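Local coordinates for protein putative S41 protease (Bacteroides fragilis NCTC 9343, PDB 3K50) that is of unproven function but probably acts as a serine peptidase of family S41, hydrolysing peptide bonds in proteins or peptides, at residues S291-L296 with P314-V319. Sequence-based numbering, arbitrary orientation.
Sequences STVYVL and PYMKVV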
ATOM      1  N   SER A 291       8.218   8.894 -20.378  1.00 34.18           N
ATOM      2  CA  SER A 291       9.356   9.742 -19.917  1.00 34.85           C
ATOM      3  C   SER A 291       9.115  10.395 -18.527  1.00 33.31           C
ATOM      4  O   SER A 291      10.050  10.808 -17.863  1.00 30.65           O
ATOM      5  CB  SER A 291       9.600  10.834 -20.988  1.00 38.59           C
ATOM      6  OG  SER A 291       8.400  11.635 -21.164  1.00 46.20           O
ATOM      7  N   THR A 292       7.848  10.474 -18.131  1.00 31.44           N
ATOM      8  CA  THR A 292       7.375  11.043 -16.882  1.00 28.35           C
ATOM      9  C   THR A 292       6.278  10.140 -16.301  1.00 29.49           C
ATOM     10  O   THR A 292       5.501   9.540 -17.053  1.00 26.68           O
ATOM     11  CB  THR A 292       6.768  12.436 -17.118  1.00 31.13           C
ATOM     12  OG1 THR A 292       7.728  13.271 -17.746  1.00 33.55           O
ATOM     13  CG2 THR A 292       6.330  13.102 -15.776  1.00 31.82           C
ATOM     14  N   VAL A 293       6.258  10.007 -14.981  1.00 29.11           N
ATOM     15  CA  VAL A 293       5.211   9.266 -14.270  1.00 30.67           C
ATOM     16  C   VAL A 293       4.829  10.108 -13.017  1.00 29.82           C
ATOM     17  O   VAL A 293       5.680  10.724 -12.421  1.00 28.57           O
ATOM     18  CB  VAL A 293       5.590   7.811 -13.945  1.00 27.67           C
ATOM     19  CG1 VAL A 293       6.866   7.741 -13.035  1.00 26.18           C
ATOM     20  CG2 VAL A 293       4.435   7.105 -13.303  1.00 30.57           C
ATOM     21  N   TYR A 294       3.538  10.242 -12.749  1.00 29.27           N
ATOM     22  CA  TYR A 294       3.005  10.920 -11.540  1.00 25.91           C
ATOM     23  C   TYR A 294       2.594   9.768 -10.611  1.00 27.61           C
ATOM     24  O   TYR A 294       1.850   8.834 -11.016  1.00 30.77           O
ATOM     25  CB  TYR A 294       1.838  11.859 -11.852  1.00 23.36           C
ATOM     26  CG  TYR A 294       2.238  12.965 -12.807  1.00 29.80           C
ATOM     27  CD1 TYR A 294       2.349  12.727 -14.166  1.00 26.62           C
ATOM     28  CD2 TYR A 294       2.588  14.236 -12.338  1.00 31.99           C
ATOM     29  CE1 TYR A 294       2.749  13.738 -15.047  1.00 26.64           C
ATOM     30  CE2 TYR A 294       3.018  15.238 -13.218  1.00 31.07           C
ATOM     31  CZ  TYR A 294       3.115  14.969 -14.559  1.00 27.86           C
ATOM     32  OH  TYR A 294       3.538  15.928 -15.452  1.00 29.22           O
ATOM     33  N   VAL A 295       3.124   9.811  -9.392  1.00 29.61           N
ATOM     34  CA  VAL A 295       2.904   8.798  -8.369  1.00 27.36           C
ATOM     35  C   VAL A 295       2.199   9.464  -7.184  1.00 25.25           C
ATOM     36  O   VAL A 295       2.663  10.488  -6.662  1.00 27.96           O
ATOM     37  CB  VAL A 295       4.231   8.105  -7.959  1.00 30.75           C
ATOM     38  CG1 VAL A 295       3.964   7.014  -6.854  1.00 27.21           C
ATOM     39  CG2 VAL A 295       4.901   7.462  -9.182  1.00 26.85           C
ATOM     40  N   LEU A 296       1.004   8.961  -6.877  1.00 28.53           N
ATOM     41  CA  LEU A 296       0.200   9.454  -5.746  1.00 28.36           C
ATOM     42  C   LEU A 296       0.542   8.695  -4.462  1.00 26.94           C
ATOM     43  O   LEU A 296       0.473   7.453  -4.424  1.00 29.45           O
ATOM     44  CB  LEU A 296      -1.282   9.335  -6.090  1.00 26.86           C
ATOM     45  CG  LEU A 296      -1.737   9.849  -7.455  1.00 31.48           C
ATOM     46  CD1 LEU A 296      -3.263   9.792  -7.627  1.00 28.74           C
ATOM     47  CD2 LEU A 296      -1.236  11.278  -7.684  1.00 24.78           C
ATOM     48  N   PRO A 314      16.275   7.788 -11.238  1.00 33.99           N
ATOM     49  CA  PRO A 314      17.434   8.031 -12.127  1.00 35.30           C
ATOM     50  C   PRO A 314      17.169   7.917 -13.618  1.00 34.13           C
ATOM     51  O   PRO A 314      17.979   8.378 -14.402  1.00 31.56           O
ATOM     52  CB  PRO A 314      18.408   6.906 -11.752  1.00 35.26           C
ATOM     53  CG  PRO A 314      17.959   6.411 -10.445  1.00 35.51           C
ATOM     54  CD  PRO A 314      16.509   6.633 -10.361  1.00 34.19           C
ATOM     55  N   TYR A 315      16.060   7.294 -14.002  1.00 29.86           N
ATOM     56  CA  TYR A 315      15.795   7.017 -15.405  1.00 32.95           C
ATOM     57  C   TYR A 315      14.669   7.792 -16.083  1.00 34.39           C
ATOM     58  O   TYR A 315      14.515   7.675 -17.286  1.00 34.47           O
ATOM     59  CB  TYR A 315      15.435   5.550 -15.536  1.00 30.09           C
ATOM     60  CG  TYR A 315      16.589   4.642 -15.331  1.00 27.43           C
ATOM     61  CD1 TYR A 315      17.546   4.500 -16.324  1.00 32.88           C
ATOM     62  CD2 TYR A 315      16.745   3.912 -14.139  1.00 30.47           C
ATOM     63  CE1 TYR A 315      18.646   3.655 -16.143  1.00 30.26           C
ATOM     64  CE2 TYR A 315      17.872   3.077 -13.945  1.00 29.97           C
ATOM     65  CZ  TYR A 315      18.782   2.930 -14.975  1.00 33.57           C
ATOM     66  OH  TYR A 315      19.856   2.103 -14.843  1.00 28.97           O
HETATM   67  N   MSE A 316      13.850   8.474 -15.298  1.00 32.05           N
HETATM   68  CA  MSE A 316      12.699   9.179 -15.818  1.00 32.55           C
HETATM   69  C   MSE A 316      12.310  10.241 -14.777  1.00 35.15           C
HETATM   70  O   MSE A 316      12.876  10.277 -13.658  1.00 28.78           O
HETATM   71  CB  MSE A 316      11.562   8.176 -16.182  1.00 37.07           C
HETATM   72  CG  MSE A 316      10.953   7.434 -15.081  1.00 32.48           C
HETATM   73 SE   MSE A 316       9.708   5.999 -15.590  0.75 26.47          SE
HETATM   74  CE  MSE A 316       8.183   6.799 -16.680  1.00 26.86           C
ATOM     75  N   LYS A 317      11.435  11.162 -15.202  1.00 33.59           N
ATOM     76  CA  LYS A 317      10.899  12.203 -14.345  1.00 32.98           C
ATOM     77  C   LYS A 317       9.740  11.604 -13.558  1.00 28.41           C
ATOM     78  O   LYS A 317       8.694  11.135 -14.130  1.00 27.44           O
ATOM     79  CB  LYS A 317      10.420  13.423 -15.180  1.00 32.60           C
ATOM     80  CG  LYS A 317       9.898  14.607 -14.309  1.00 34.96           C
ATOM     81  CD  LYS A 317       9.463  15.801 -15.214  1.00 38.28           C
ATOM     82  CE  LYS A 317       8.841  16.988 -14.467  1.00 52.81           C
ATOM     83  NZ  LYS A 317       8.089  17.855 -15.455  1.00 55.44           N
ATOM     84  N   VAL A 318       9.918  11.575 -12.253  1.00 30.94           N
ATOM     85  CA  VAL A 318       8.961  10.989 -11.332  1.00 29.86           C
ATOM     86  C   VAL A 318       8.399  12.163 -10.510  1.00 33.66           C
ATOM     87  O   VAL A 318       9.159  12.866  -9.874  1.00 27.28           O
ATOM     88  CB  VAL A 318       9.642   9.964 -10.396  1.00 31.23           C
ATOM     89  CG1 VAL A 318       8.628   9.379  -9.411  1.00 28.80           C
ATOM     90  CG2 VAL A 318      10.258   8.864 -11.179  1.00 25.95           C
ATOM     91  N   VAL A 319       7.081  12.393 -10.537  1.00 31.77           N
ATOM     92  CA  VAL A 319       6.507  13.507  -9.810  1.00 29.16           C
ATOM     93  C   VAL A 319       5.641  12.915  -8.746  1.00 29.07           C
ATOM     94  O   VAL A 319       4.757  12.157  -9.055  1.00 29.83           O
ATOM     95  CB  VAL A 319       5.646  14.397 -10.759  1.00 31.50           C
ATOM     96  CG1 VAL A 319       4.834  15.419  -9.969  1.00 26.48           C
ATOM     97  CG2 VAL A 319       6.533  15.066 -11.908  1.00 28.19           C
TER
HETATM   98  O   HOH W   1       5.344  18.110 -14.640  1.00 41.12           O
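Ser-291, Val-293 and Val-295 bond to Lys-317 and Val-319 through four backbone hydrogen bonds, as in a parallel ladder. Val-293 uses both its polar backbone atoms. Its N donates to Lys-317 O at 2.8 Å, and its O accepts from Val-319 N at 2.9 Å. Val-295 N then donates to Val-319 O. At the start of the ladder Lys-317 N donates to Ser-291 O at 3.0 Å, tilted 19° from the carbonyl plane. Lys-317 O also receives a CA-H...O contact from Thr-292 CA at 3.1 Å.

On one face, Thr-292 and Lys-317 lie side by side, with Thr-292 OG1 against Lys-317 CB. The extended lysine chain runs on past the threonine. Its NZ donates to a water that is also hydrogen-bonded to Tyr-294 OH, so the water links the two strands beyond their backbones. Tyr-294 and Val-319 are also side by side. Ring atom CD2 of Tyr-294 meets Val-319 CB at 3.4 Å, and Val-319 CB and CG1 both sit against the CD2 and CE2 side of the ring. Ala-393, Ile-396 and Met-397 of helix 388-398 also touch this tyrosine.

On the other face, with Val-293 and Val-318, the side chains that meet are apolar. Selenomethionine Met-316 bends at chi3 (-59°), which brings CE to 3.9 Å from Val-293 CB. Val-293 CG1 meets Val-318 CG2 at 4.0 Å, and Val-295 CG2 lies 4.2 Å from Val-318 CG1.

Strand 226-230 bonds to the other edge of strand 292-297, through Phe-227 and Leu-229, which places that strand inside a mixed sheet. Together with helix 304-312 the two parallel strands form a beta-alpha-beta unit, consistent with the ClpP/crotonase-like fold of family S41 peptidases.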